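Local coordinates for choline/ethanolamine kinase family protein (Mesorhizobium loti, PDB 3DXQ) that probably phosphorylates ethanolamine or a similar small amino alcohol, as a kinase of the choline/ethanolamine type, at residues Gly161-His169 with Phe291-Gly301; His177-Phe185 with Gly210-Phe218. All coordinates share one frame; numbering follows the deposited sequence. Where two conformers were deposited one is given.

Interaction 1: residues Gly161-His169 with Phe291-Gly301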
ATOM      1  N   GLY A 161     -18.404 -14.878   0.857  1.00 46.13           N
ATOM      2  CA  GLY A 161     -19.277 -14.351   1.895  1.00 47.36           C
ATOM      3  C   GLY A 161     -18.859 -12.949   2.293  1.00 49.23           C
ATOM      4  O   GLY A 161     -19.705 -12.093   2.566  1.00 50.21           O
ATOM      5  N   VAL A 162     -17.547 -12.725   2.312  1.00 48.97           N
ATOM      6  CA  VAL A 162     -16.967 -11.426   2.635  1.00 49.30           C
ATOM      7  C   VAL A 162     -17.356 -10.415   1.543  1.00 50.34           C
ATOM      8  O   VAL A 162     -17.794  -9.293   1.826  1.00 50.26           O
ATOM      9  CB  VAL A 162     -15.417 -11.527   2.730  1.00 49.57           C
ATOM     10  CG1 VAL A 162     -14.789 -10.167   2.979  1.00 45.44           C
ATOM     11  CG2 VAL A 162     -14.988 -12.539   3.798  1.00 46.93           C
ATOM     12  N   ARG A 163     -17.208 -10.836   0.292  1.00 49.42           N
ATOM     13  CA  ARG A 163     -17.574 -10.010  -0.846  1.00 48.73           C
ATOM     14  C   ARG A 163     -19.029  -9.598  -0.731  1.00 47.66           C
ATOM     15  O   ARG A 163     -19.399  -8.444  -0.927  1.00 47.30           O
ATOM     16  CB  ARG A 163     -17.397 -10.820  -2.123  1.00 48.87           C
ATOM     17  CG  ARG A 163     -17.664 -10.056  -3.393  1.00 48.77           C
ATOM     18  CD  ARG A 163     -17.279 -10.923  -4.553  1.00 50.77           C
ATOM     19  NE  ARG A 163     -17.414 -10.226  -5.820  1.00 52.60           N
ATOM     20  CZ  ARG A 163     -16.893 -10.655  -6.969  1.00 54.06           C
ATOM     21  NH1 ARG A 163     -16.174 -11.774  -7.015  1.00 54.59           N
ATOM     22  NH2 ARG A 163     -17.071  -9.945  -8.075  1.00 54.38           N
ATOM     23  N   SER A 164     -19.854 -10.586  -0.426  1.00 47.23           N
ATOM     24  CA  SER A 164     -21.271 -10.369  -0.322  1.00 45.96           C
ATOM     25  C   SER A 164     -21.615  -9.390   0.800  1.00 44.71           C
ATOM     26  O   SER A 164     -22.503  -8.546   0.637  1.00 44.79           O
ATOM     27  CB  SER A 164     -21.969 -11.679  -0.096  1.00 43.91           C
ATOM     28  OG  SER A 164     -23.346 -11.428  -0.162  1.00 51.65           O
ATOM     29  N   ALA A 165     -20.912  -9.505   1.925  1.00 42.42           N
ATOM     30  CA  ALA A 165     -21.114  -8.613   3.052  1.00 41.52           C
ATOM     31  C   ALA A 165     -20.753  -7.167   2.667  1.00 41.53           C
ATOM     32  O   ALA A 165     -21.425  -6.216   3.059  1.00 41.76           O
ATOM     33  CB  ALA A 165     -20.299  -9.088   4.250  1.00 40.57           C
ATOM     34  N   LEU A 166     -19.702  -7.018   1.869  1.00 41.18           N
ATOM     35  CA  LEU A 166     -19.276  -5.712   1.398  1.00 41.52           C
ATOM     36  C   LEU A 166     -20.234  -5.127   0.359  1.00 41.10           C
ATOM     37  O   LEU A 166     -20.322  -3.893   0.215  1.00 42.43           O
ATOM     38  CB  LEU A 166     -17.863  -5.784   0.820  1.00 41.74           C
ATOM     39  CG  LEU A 166     -16.692  -6.097   1.763  1.00 42.00           C
ATOM     40  CD1 LEU A 166     -15.468  -6.445   0.924  1.00 39.43           C
ATOM     41  CD2 LEU A 166     -16.365  -4.945   2.731  1.00 41.21           C
ATOM     42  N   ALA A 167     -20.931  -6.003  -0.365  1.00 38.46           N
ATOM     43  CA  ALA A 167     -21.876  -5.579  -1.390  1.00 38.30           C
ATOM     44  C   ALA A 167     -23.260  -5.337  -0.797  1.00 39.51           C
ATOM     45  O   ALA A 167     -24.097  -4.702  -1.430  1.00 40.78           O
ATOM     46  CB  ALA A 167     -21.936  -6.596  -2.505  1.00 35.21           C
ATOM     47  N   ALA A 168     -23.487  -5.827   0.421  1.00 39.35           N
ATOM     48  CA  ALA A 168     -24.760  -5.626   1.115  1.00 39.47           C
ATOM     49  C   ALA A 168     -25.129  -4.157   1.344  1.00 39.28           C
ATOM     50  O   ALA A 168     -26.286  -3.873   1.578  1.00 41.29           O
ATOM     51  CB  ALA A 168     -24.777  -6.385   2.457  1.00 37.15           C
ATOM     52  N   HIS A 169     -24.169  -3.237   1.287  1.00 38.81           N
ATOM     53  CA  HIS A 169     -24.457  -1.812   1.518  1.00 38.68           C
ATOM     54  C   HIS A 169     -23.530  -0.906   0.702  1.00 38.56           C
ATOM     55  O   HIS A 169     -22.386  -1.247   0.452  1.00 41.89           O
ATOM     56  CB  HIS A 169     -24.290  -1.454   3.005  1.00 38.23           C
ATOM     57  CG  HIS A 169     -25.221  -2.178   3.924  1.00 40.67           C
ATOM     58  ND1 HIS A 169     -26.500  -1.734   4.189  1.00 45.12           N
ATOM     59  CD2 HIS A 169     -25.068  -3.313   4.643  1.00 42.90           C
ATOM     60  CE1 HIS A 169     -27.103  -2.573   5.013  1.00 39.90           C
ATOM     61  NE2 HIS A 169     -26.250  -3.535   5.315  1.00 42.65           N
ATOM     62  N   PHE A 291     -14.000 -12.791  13.784  1.00 51.54           N
ATOM     63  CA  PHE A 291     -14.144 -12.451  12.370  1.00 50.02           C
ATOM     64  C   PHE A 291     -15.582 -12.542  11.882  1.00 49.89           C
ATOM     65  O   PHE A 291     -16.029 -11.662  11.154  1.00 50.80           O
ATOM     66  CB  PHE A 291     -13.233 -13.343  11.520  1.00 49.91           C
ATOM     67  CG  PHE A 291     -13.149 -12.932  10.083  1.00 48.02           C
ATOM     68  CD1 PHE A 291     -12.403 -11.813   9.713  1.00 50.61           C
ATOM     69  CD2 PHE A 291     -13.796 -13.662   9.097  1.00 48.82           C
ATOM     70  CE1 PHE A 291     -12.318 -11.409   8.383  1.00 47.18           C
ATOM     71  CE2 PHE A 291     -13.711 -13.272   7.764  1.00 51.66           C
ATOM     72  CZ  PHE A 291     -12.971 -12.137   7.409  1.00 45.95           C
ATOM     73  N   SER A 292     -16.301 -13.599  12.265  1.00 49.72           N
ATOM     74  CA  SER A 292     -17.696 -13.736  11.857  1.00 50.41           C
ATOM     75  C   SER A 292     -18.534 -12.605  12.449  1.00 49.05           C
ATOM     76  O   SER A 292     -19.465 -12.129  11.806  1.00 47.87           O
ATOM     77  CB  SER A 292     -18.256 -15.092  12.251  1.00 51.25           C
ATOM     78  OG  SER A 292     -18.178 -15.272  13.648  1.00 57.95           O
ATOM     79  N   ARG A 293     -18.195 -12.165  13.660  1.00 49.05           N
ATOM     80  CA  ARG A 293     -18.856 -10.986  14.262  1.00 49.19           C
ATOM     81  C   ARG A 293     -18.597  -9.716  13.468  1.00 47.97           C
ATOM     82  O   ARG A 293     -19.509  -8.915  13.247  1.00 47.18           O
ATOM     83  CB  ARG A 293     -18.407 -10.760  15.708  1.00 49.56           C
ATOM     84  CG  ARG A 293     -19.453 -11.071  16.758  1.00 52.40           C
ATOM     85  CD  ARG A 293     -18.829 -11.017  18.146  1.00 59.48           C
ATOM     86  NE  ARG A 293     -18.220 -12.300  18.532  1.00 63.45           N
ATOM     87  CZ  ARG A 293     -17.081 -12.443  19.215  1.00 65.00           C
ATOM     88  NH1 ARG A 293     -16.350 -11.385  19.567  1.00 70.60           N
ATOM     89  NH2 ARG A 293     -16.645 -13.662  19.515  1.00 63.77           N
ATOM     90  N   HIS A 294     -17.347  -9.527  13.055  1.00 47.45           N
ATOM     91  CA  HIS A 294     -16.982  -8.376  12.237  1.00 46.37           C
ATOM     92  C   HIS A 294     -17.692  -8.405  10.888  1.00 44.99           C
ATOM     93  O   HIS A 294     -18.095  -7.358  10.359  1.00 43.56           O
ATOM     94  CB  HIS A 294     -15.469  -8.314  12.033  1.00 45.19           C
ATOM     95  CG  HIS A 294     -14.726  -7.800  13.220  1.00 43.91           C
ATOM     96  ND1 HIS A 294     -13.665  -8.473  13.784  1.00 45.94           N
ATOM     97  CD2 HIS A 294     -14.893  -6.677  13.957  1.00 42.89           C
ATOM     98  CE1 HIS A 294     -13.214  -7.793  14.820  1.00 39.29           C
ATOM     99  NE2 HIS A 294     -13.944  -6.700  14.949  1.00 41.82           N
ATOM    100  N   LEU A 295     -17.834  -9.611  10.350  1.00 42.61           N
ATOM    101  CA  LEU A 295     -18.486  -9.821   9.076  1.00 43.35           C
ATOM    102  C   LEU A 295     -19.965  -9.478   9.222  1.00 42.83           C
ATOM    103  O   LEU A 295     -20.516  -8.679   8.454  1.00 45.01           O
ATOM    104  CB  LEU A 295     -18.304 -11.271   8.652  1.00 43.49           C
ATOM    105  CG  LEU A 295     -18.523 -11.630   7.189  1.00 48.75           C
ATOM    106  CD1 LEU A 295     -17.486 -10.898   6.360  1.00 45.16           C
ATOM    107  CD2 LEU A 295     -18.451 -13.158   6.970  1.00 43.54           C
ATOM    108  N   ALA A 296     -20.581 -10.053  10.248  1.00 42.64           N
ATOM    109  CA  ALA A 296     -21.994  -9.822  10.559  1.00 41.12           C
ATOM    110  C   ALA A 296     -22.290  -8.339  10.786  1.00 39.37           C
ATOM    111  O   ALA A 296     -23.357  -7.866  10.410  1.00 41.11           O
ATOM    112  CB  ALA A 296     -22.394 -10.634  11.757  1.00 37.08           C
ATOM    113  N   ALA A 297     -21.346  -7.617  11.392  1.00 37.56           N
ATOM    114  CA  ALA A 297     -21.466  -6.161  11.610  1.00 35.34           C
ATOM    115  C   ALA A 297     -21.395  -5.384  10.289  1.00 38.34           C
ATOM    116  O   ALA A 297     -22.087  -4.375  10.121  1.00 40.14           O
ATOM    117  CB  ALA A 297     -20.388  -5.694  12.548  1.00 31.43           C
ATOM    118  N   VAL A 298     -20.555  -5.829   9.354  1.00 39.68           N
ATOM    119  CA  VAL A 298     -20.513  -5.187   8.042  1.00 41.48           C
ATOM    120  C   VAL A 298     -21.788  -5.467   7.269  1.00 43.06           C
ATOM    121  O   VAL A 298     -22.308  -4.548   6.612  1.00 42.33           O
ATOM    122  CB  VAL A 298     -19.303  -5.607   7.187  1.00 42.90           C
ATOM    123  CG1 VAL A 298     -19.411  -5.037   5.795  1.00 40.80           C
ATOM    124  CG2 VAL A 298     -18.013  -5.116   7.819  1.00 39.29           C
ATOM    125  N   ARG A 299     -22.295  -6.704   7.356  1.00 43.52           N
ATOM    126  CA  ARG A 299     -23.517  -7.093   6.643  1.00 45.90           C
ATOM    127  C   ARG A 299     -24.730  -6.309   7.165  1.00 45.83           C
ATOM    128  O   ARG A 299     -25.595  -5.889   6.388  1.00 45.49           O
ATOM    129  CB  ARG A 299     -23.772  -8.620   6.735  1.00 45.57           C
ATOM    130  CG  ARG A 299     -24.642  -9.149   5.593  1.00 45.98           C
ATOM    131  CD  ARG A 299     -24.846 -10.660   5.617  1.00 50.95           C
ATOM    132  NE  ARG A 299     -23.606 -11.433   5.735  1.00 57.48           N
ATOM    133  CZ  ARG A 299     -22.871 -11.891   4.718  1.00 60.02           C
ATOM    134  NH1 ARG A 299     -23.215 -11.658   3.455  1.00 62.48           N
ATOM    135  NH2 ARG A 299     -21.763 -12.583   4.975  1.00 58.23           N
HETATM  136  N   MSE A 300     -24.750  -6.096   8.476  1.00 46.46           N
HETATM  137  CA  MSE A 300     -25.846  -5.398   9.148  0.50 47.35           C
HETATM  138  C   MSE A 300     -25.854  -3.886   8.920  1.00 47.70           C
HETATM  139  O   MSE A 300     -26.905  -3.245   9.013  1.00 47.07           O
HETATM  140  CB  MSE A 300     -25.790  -5.685  10.652  0.50 49.07           C
HETATM  141  CG  MSE A 300     -26.324  -7.044  11.032  0.50 49.08           C
HETATM  142 SE   MSE A 300     -28.258  -6.973  11.140  0.38 64.05          SE
HETATM  143  CE  MSE A 300     -28.418  -5.959  12.829  0.50 59.34           C
ATOM    144  N   GLY A 301     -24.689  -3.314   8.618  1.00 47.09           N
ATOM    145  CA  GLY A 301     -24.565  -1.879   8.412  1.00 47.79           C
ATOM    146  C   GLY A 301     -25.298  -1.090   9.478  1.00 47.68           C
ATOM    147  O   GLY A 301     -25.978  -0.127   9.203  1.00 47.76           O
ATOM    148  OXT GLY A 301     -25.273  -1.402  10.654  1.00 48.20           O
TER
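A165 and R299 mark the nearest backbone approach, 4.6 Å between their CA atoms, of helices 161-167 and 291-300, whose axes come within 8.1 Å and point the same general way at 33°. R299 reaches across: a turn at chi3, -51°, lays one face of the guanidinium over A165 CB, with S164 at its edge. NH2 then donates to G161 O over 3.2 Å from above the carbonyl plane, while A165 N takes the same oxygen from the opposite face in the usual helical bond. Both helices belong to the largely helical C-terminal lobe of the choline kinase and aminoglycoside phosphotransferase fold. Behind the arginine, L295 CD1 packs 3.9 Å from V162 CG2 and 4.0 Å from A165 CB, and V298 CG1 rests 3.6 Å from A165 O. V162 CG2 also meets the edge of the F291 ring; V162, F291 and L295 all touch I245 of helix 237-263. H169 NE2 donates to R299 O at 2.7 Å, the oxygen lying in the imidazole plane. G301 CA sits over one face of that ring, 4.1 Å from its centroid, as a CH-pi contact.

Interaction 2: residues His177-Phe185 with Gly210-Phe218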
ATOM      1  N   HIS A 177      -4.488   5.275  -1.496  1.00 41.11           N
ATOM      2  CA  HIS A 177      -3.140   4.882  -1.864  1.00 41.47           C
ATOM      3  C   HIS A 177      -3.093   3.428  -2.329  1.00 42.93           C
ATOM      4  O   HIS A 177      -2.360   3.114  -3.258  1.00 44.86           O
ATOM      5  CB  HIS A 177      -2.209   5.058  -0.683  1.00 40.74           C
ATOM      6  CG  HIS A 177      -0.795   4.710  -0.986  1.00 40.27           C
ATOM      7  ND1 HIS A 177      -0.353   3.405  -1.047  1.00 34.97           N
ATOM      8  CD2 HIS A 177       0.281   5.494  -1.247  1.00 35.73           C
ATOM      9  CE1 HIS A 177       0.938   3.399  -1.341  1.00 44.36           C
ATOM     10  NE2 HIS A 177       1.347   4.653  -1.465  1.00 39.74           N
ATOM     11  N   CYS A 178      -3.831   2.553  -1.639  1.00 42.00           N
ATOM     12  CA  CYS A 178      -4.012   1.142  -2.031  1.00 44.62           C
ATOM     13  C   CYS A 178      -2.893   0.146  -1.754  1.00 44.81           C
ATOM     14  O   CYS A 178      -3.145  -1.051  -1.746  1.00 44.65           O
ATOM     15  CB  CYS A 178      -4.425   1.035  -3.493  1.00 45.15           C
ATOM     16  SG  CYS A 178      -6.025   1.775  -3.789  1.00 48.99           S
ATOM     17  N   ASP A 179      -1.666   0.609  -1.560  1.00 45.83           N
ATOM     18  CA  ASP A 179      -0.583  -0.281  -1.165  1.00 47.62           C
ATOM     19  C   ASP A 179       0.293   0.400  -0.123  1.00 47.79           C
ATOM     20  O   ASP A 179       1.488   0.583  -0.341  1.00 48.44           O
ATOM     21  CB  ASP A 179       0.257  -0.705  -2.380  1.00 48.77           C
ATOM     22  CG  ASP A 179       1.288  -1.788  -2.040  1.00 51.68           C
ATOM     23  OD1 ASP A 179       0.949  -2.748  -1.302  1.00 51.86           O
ATOM     24  OD2 ASP A 179       2.432  -1.667  -2.521  1.00 56.30           O
ATOM     25  N   PRO A 180      -0.304   0.779   1.019  1.00 48.58           N
ATOM     26  CA  PRO A 180       0.419   1.518   2.057  1.00 48.76           C
ATOM     27  C   PRO A 180       1.396   0.678   2.894  1.00 48.24           C
ATOM     28  O   PRO A 180       1.194   0.487   4.096  1.00 49.68           O
ATOM     29  CB  PRO A 180      -0.715   2.088   2.919  1.00 49.30           C
ATOM     30  CG  PRO A 180      -1.797   1.065   2.793  1.00 49.62           C
ATOM     31  CD  PRO A 180      -1.720   0.569   1.381  1.00 47.43           C
ATOM     32  N   LEU A 181       2.453   0.192   2.252  1.00 46.87           N
ATOM     33  CA  LEU A 181       3.518  -0.506   2.957  1.00 46.04           C
ATOM     34  C   LEU A 181       4.170   0.463   3.948  1.00 44.96           C
ATOM     35  O   LEU A 181       4.206   1.669   3.726  1.00 43.73           O
ATOM     36  CB  LEU A 181       4.586  -1.018   1.988  1.00 45.63           C
ATOM     37  CG  LEU A 181       4.205  -1.976   0.835  1.00 48.36           C
ATOM     38  CD1 LEU A 181       5.312  -1.952  -0.230  1.00 40.15           C
ATOM     39  CD2 LEU A 181       3.921  -3.418   1.296  1.00 37.91           C
ATOM     40  N   CYS A 182       4.680  -0.072   5.049  1.00 44.34           N
ATOM     41  CA  CYS A 182       5.309   0.744   6.048  1.00 42.72           C
ATOM     42  C   CYS A 182       6.377   1.642   5.436  1.00 42.55           C
ATOM     43  O   CYS A 182       6.458   2.840   5.780  1.00 39.08           O
ATOM     44  CB  CYS A 182       5.920  -0.139   7.119  1.00 42.07           C
ATOM     45  SG  CYS A 182       4.702  -1.060   8.044  1.00 48.56           S
ATOM     46  N   GLU A 183       7.150   1.065   4.505  1.00 41.77           N
ATOM     47  CA  GLU A 183       8.272   1.774   3.855  0.50 41.93           C
ATOM     48  C   GLU A 183       7.817   3.005   3.072  1.00 42.96           C
ATOM     49  O   GLU A 183       8.585   3.930   2.869  1.00 41.65           O
ATOM     50  CB  GLU A 183       9.094   0.855   2.932  0.50 41.21           C
ATOM     51  CG  GLU A 183       8.348   0.292   1.726  0.50 41.36           C
ATOM     52  CD  GLU A 183       9.270  -0.334   0.691  0.50 41.45           C
ATOM     53  OE1 GLU A 183      10.041   0.409   0.035  0.50 39.43           O
ATOM     54  OE2 GLU A 183       9.201  -1.569   0.514  0.50 41.29           O
ATOM     55  N   ASN A 184       6.560   3.023   2.646  1.00 44.55           N
ATOM     56  CA  ASN A 184       6.002   4.172   1.935  1.00 44.58           C
ATOM     57  C   ASN A 184       5.675   5.381   2.811  1.00 43.03           C
ATOM     58  O   ASN A 184       5.217   6.393   2.295  1.00 43.55           O
ATOM     59  CB  ASN A 184       4.735   3.729   1.194  1.00 46.31           C
ATOM     60  CG  ASN A 184       5.044   2.799   0.037  1.00 46.99           C
ATOM     61  OD1 ASN A 184       6.149   2.834  -0.510  1.00 47.66           O
ATOM     62  ND2 ASN A 184       4.060   1.982  -0.362  1.00 35.97           N
ATOM     63  N   PHE A 185       5.883   5.275   4.124  1.00 41.27           N
ATOM     64  CA  PHE A 185       5.592   6.363   5.041  1.00 40.04           C
ATOM     65  C   PHE A 185       6.867   7.003   5.537  1.00 41.06           C
ATOM     66  O   PHE A 185       7.762   6.321   6.027  1.00 38.61           O
ATOM     67  CB  PHE A 185       4.810   5.868   6.252  1.00 41.67           C
ATOM     68  CG  PHE A 185       3.372   5.560   5.964  1.00 42.29           C
ATOM     69  CD1 PHE A 185       3.002   4.313   5.477  1.00 37.21           C
ATOM     70  CD2 PHE A 185       2.387   6.515   6.195  1.00 39.07           C
ATOM     71  CE1 PHE A 185       1.690   4.024   5.206  1.00 40.55           C
ATOM     72  CE2 PHE A 185       1.069   6.235   5.926  1.00 40.37           C
ATOM     73  CZ  PHE A 185       0.713   4.980   5.425  1.00 39.49           C
ATOM     74  N   GLY A 210      -6.907  -1.017   6.497  1.00 40.77           N
ATOM     75  CA  GLY A 210      -6.718  -2.468   6.665  1.00 42.76           C
ATOM     76  C   GLY A 210      -5.368  -2.933   6.140  1.00 42.91           C
ATOM     77  O   GLY A 210      -4.698  -3.788   6.742  1.00 42.04           O
ATOM     78  N   ASP A 211      -4.964  -2.354   5.013  1.00 41.74           N
ATOM     79  CA  ASP A 211      -3.717  -2.739   4.367  1.00 41.62           C
ATOM     80  C   ASP A 211      -2.516  -2.368   5.225  1.00 41.38           C
ATOM     81  O   ASP A 211      -1.632  -3.194   5.457  1.00 43.10           O
ATOM     82  CB  ASP A 211      -3.612  -2.081   3.001  1.00 42.45           C
ATOM     83  CG  ASP A 211      -2.543  -2.720   2.106  1.00 40.66           C
ATOM     84  OD1 ASP A 211      -1.356  -2.775   2.456  1.00 44.42           O
ATOM     85  OD2 ASP A 211      -2.896  -3.118   0.993  1.00 47.65           O
ATOM     86  N   LEU A 212      -2.491  -1.138   5.711  1.00 39.84           N
ATOM     87  CA  LEU A 212      -1.413  -0.705   6.586  1.00 39.35           C
ATOM     88  C   LEU A 212      -1.330  -1.592   7.805  1.00 40.61           C
ATOM     89  O   LEU A 212      -0.242  -2.014   8.184  1.00 42.38           O
ATOM     90  CB  LEU A 212      -1.634   0.740   7.021  1.00 40.08           C
ATOM     91  CG  LEU A 212      -0.685   1.308   8.058  1.00 39.37           C
ATOM     92  CD1 LEU A 212       0.761   0.937   7.684  1.00 40.23           C
ATOM     93  CD2 LEU A 212      -0.877   2.845   8.154  1.00 38.47           C
ATOM     94  N   SER A 213      -2.474  -1.879   8.420  1.00 41.32           N
ATOM     95  CA  SER A 213      -2.505  -2.709   9.624  1.00 42.04           C
ATOM     96  C   SER A 213      -1.845  -4.059   9.415  1.00 43.10           C
ATOM     97  O   SER A 213      -1.008  -4.466  10.229  1.00 42.04           O
ATOM     98  CB  SER A 213      -3.945  -2.929  10.093  1.00 43.48           C
ATOM     99  OG  SER A 213      -3.982  -3.615  11.330  1.00 38.95           O
ATOM    100  N   VAL A 214      -2.213  -4.748   8.328  1.00 44.51           N
ATOM    101  CA  VAL A 214      -1.637  -6.067   8.024  1.00 45.85           C
ATOM    102  C   VAL A 214      -0.157  -5.972   7.649  1.00 47.28           C
ATOM    103  O   VAL A 214       0.635  -6.874   7.984  1.00 49.46           O
ATOM    104  CB  VAL A 214      -2.391  -6.784   6.899  1.00 44.81           C
ATOM    105  CG1 VAL A 214      -1.640  -7.999   6.434  1.00 49.64           C
ATOM    106  CG2 VAL A 214      -3.716  -7.195   7.379  1.00 46.34           C
ATOM    107  N   GLU A 215       0.216  -4.890   6.968  1.00 46.27           N
ATOM    108  CA  GLU A 215       1.599  -4.699   6.533  1.00 46.00           C
ATOM    109  C   GLU A 215       2.482  -4.306   7.708  1.00 47.20           C
ATOM    110  O   GLU A 215       3.654  -4.687   7.775  1.00 48.72           O
ATOM    111  CB  GLU A 215       1.691  -3.637   5.435  1.00 47.43           C
ATOM    112  CG  GLU A 215       1.105  -4.024   4.048  1.00 46.20           C
ATOM    113  CD  GLU A 215       1.926  -5.060   3.303  1.00 48.49           C
ATOM    114  OE1 GLU A 215       3.156  -5.089   3.493  1.00 52.94           O
ATOM    115  OE2 GLU A 215       1.338  -5.846   2.522  1.00 42.63           O
ATOM    116  N   GLY A 216       1.920  -3.553   8.649  1.00 46.98           N
ATOM    117  CA  GLY A 216       2.672  -3.136   9.849  1.00 45.80           C
ATOM    118  C   GLY A 216       2.627  -4.088  11.032  1.00 43.03           C
ATOM    119  O   GLY A 216       3.218  -3.803  12.077  1.00 41.43           O
ATOM    120  N   LYS A 217       1.922  -5.207  10.868  1.00 43.19           N
ATOM    121  CA  LYS A 217       1.716  -6.174  11.949  1.00 43.78           C
ATOM    122  C   LYS A 217       1.189  -5.439  13.171  1.00 42.72           C
ATOM    123  O   LYS A 217       1.710  -5.586  14.271  1.00 43.98           O
ATOM    124  CB  LYS A 217       3.010  -6.917  12.288  1.00 43.12           C
ATOM    125  CG  LYS A 217       3.783  -7.432  11.081  1.00 45.88           C
ATOM    126  CD  LYS A 217       4.809  -8.502  11.461  1.00 46.50           C
ATOM    127  CE  LYS A 217       5.715  -8.851  10.276  1.00 49.67           C
ATOM    128  NZ  LYS A 217       6.574 -10.055  10.514  1.00 56.46           N
ATOM    129  N   PHE A 218       0.155  -4.632  12.957  1.00 42.08           N
ATOM    130  CA  PHE A 218      -0.419  -3.811  14.015  1.00 42.31           C
ATOM    131  C   PHE A 218      -1.166  -4.645  15.002  1.00 41.16           C
ATOM    132  O   PHE A 218      -1.914  -5.527  14.616  1.00 44.05           O
ATOM    133  CB  PHE A 218      -1.404  -2.803  13.433  1.00 41.91           C
ATOM    134  CG  PHE A 218      -0.774  -1.555  12.922  1.00 41.07           C
ATOM    135  CD1 PHE A 218       0.531  -1.547  12.446  1.00 40.54           C
ATOM    136  CD2 PHE A 218      -1.527  -0.385  12.840  1.00 42.37           C
ATOM    137  CE1 PHE A 218       1.098  -0.378  11.968  1.00 41.70           C
ATOM    138  CE2 PHE A 218      -0.965   0.788  12.352  1.00 41.92           C
ATOM    139  CZ  PHE A 218       0.342   0.796  11.915  1.00 38.29           C
TER
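D179 O receives two donors from its own loop: L181 N at 2.8 Å, closing an inverse gamma turn centred on P180, and, weakly, N184 ND2. D179 N in turn bonds H177 ND1 at 3.1 Å. H177, D179 and N184 have the spacing of the HxDxxxxN motif, consistent with the catalytic loop of the kinase-like phosphotransferases. The turn pushes P180 against helix 210-215, where no hydrogen bond crosses. P180 CD lies 3.5 Å from D211 CG, beside the carboxylate. A chi1 of 174° swings L212 away from its own backbone N and directs its branches into the loop: CD1 approaches P180 O at 3.6 Å, and CD2 meets F185 CZ at 3.8 Å, oblique to the ring. C182 SG rests against the backbone of G216, 3.4 Å from its CA. D179 OD1 and D211 OD1 come within 4.4 Å without touching, and E215 OE2 makes a salt bridge to R278 of helix 271-287. Most of the contact is buried: F114 of helix 106-118 touches both P180 and L212, C250 of helix 237-263 lies on D211, and M192 and I194 of strand 192-194 pack on F185.

After helix 3-10 the chain builds the five-stranded sheet, with helix 55-67 inserted, and then enters the mainly helical part, where helix 152-167 supplies the first half of interaction 1. Strand 174-176 leads into loop 177-185; after strands 185-187, 192-194 and 201-203 the chain returns through helix 206-215, and interaction 2 closes this short excursion of 24 intervening residues. Helices 220-231, 237-263 and 271-287 follow before the C-terminal helix comes back to 161-169, so interaction 1 spans 121 residues and encloses interaction 2 entirely. Their centres lie 22 Å apart and they do not touch: one is near the chain's centre, the other toward its periphery. Helix 237-263 packs against both.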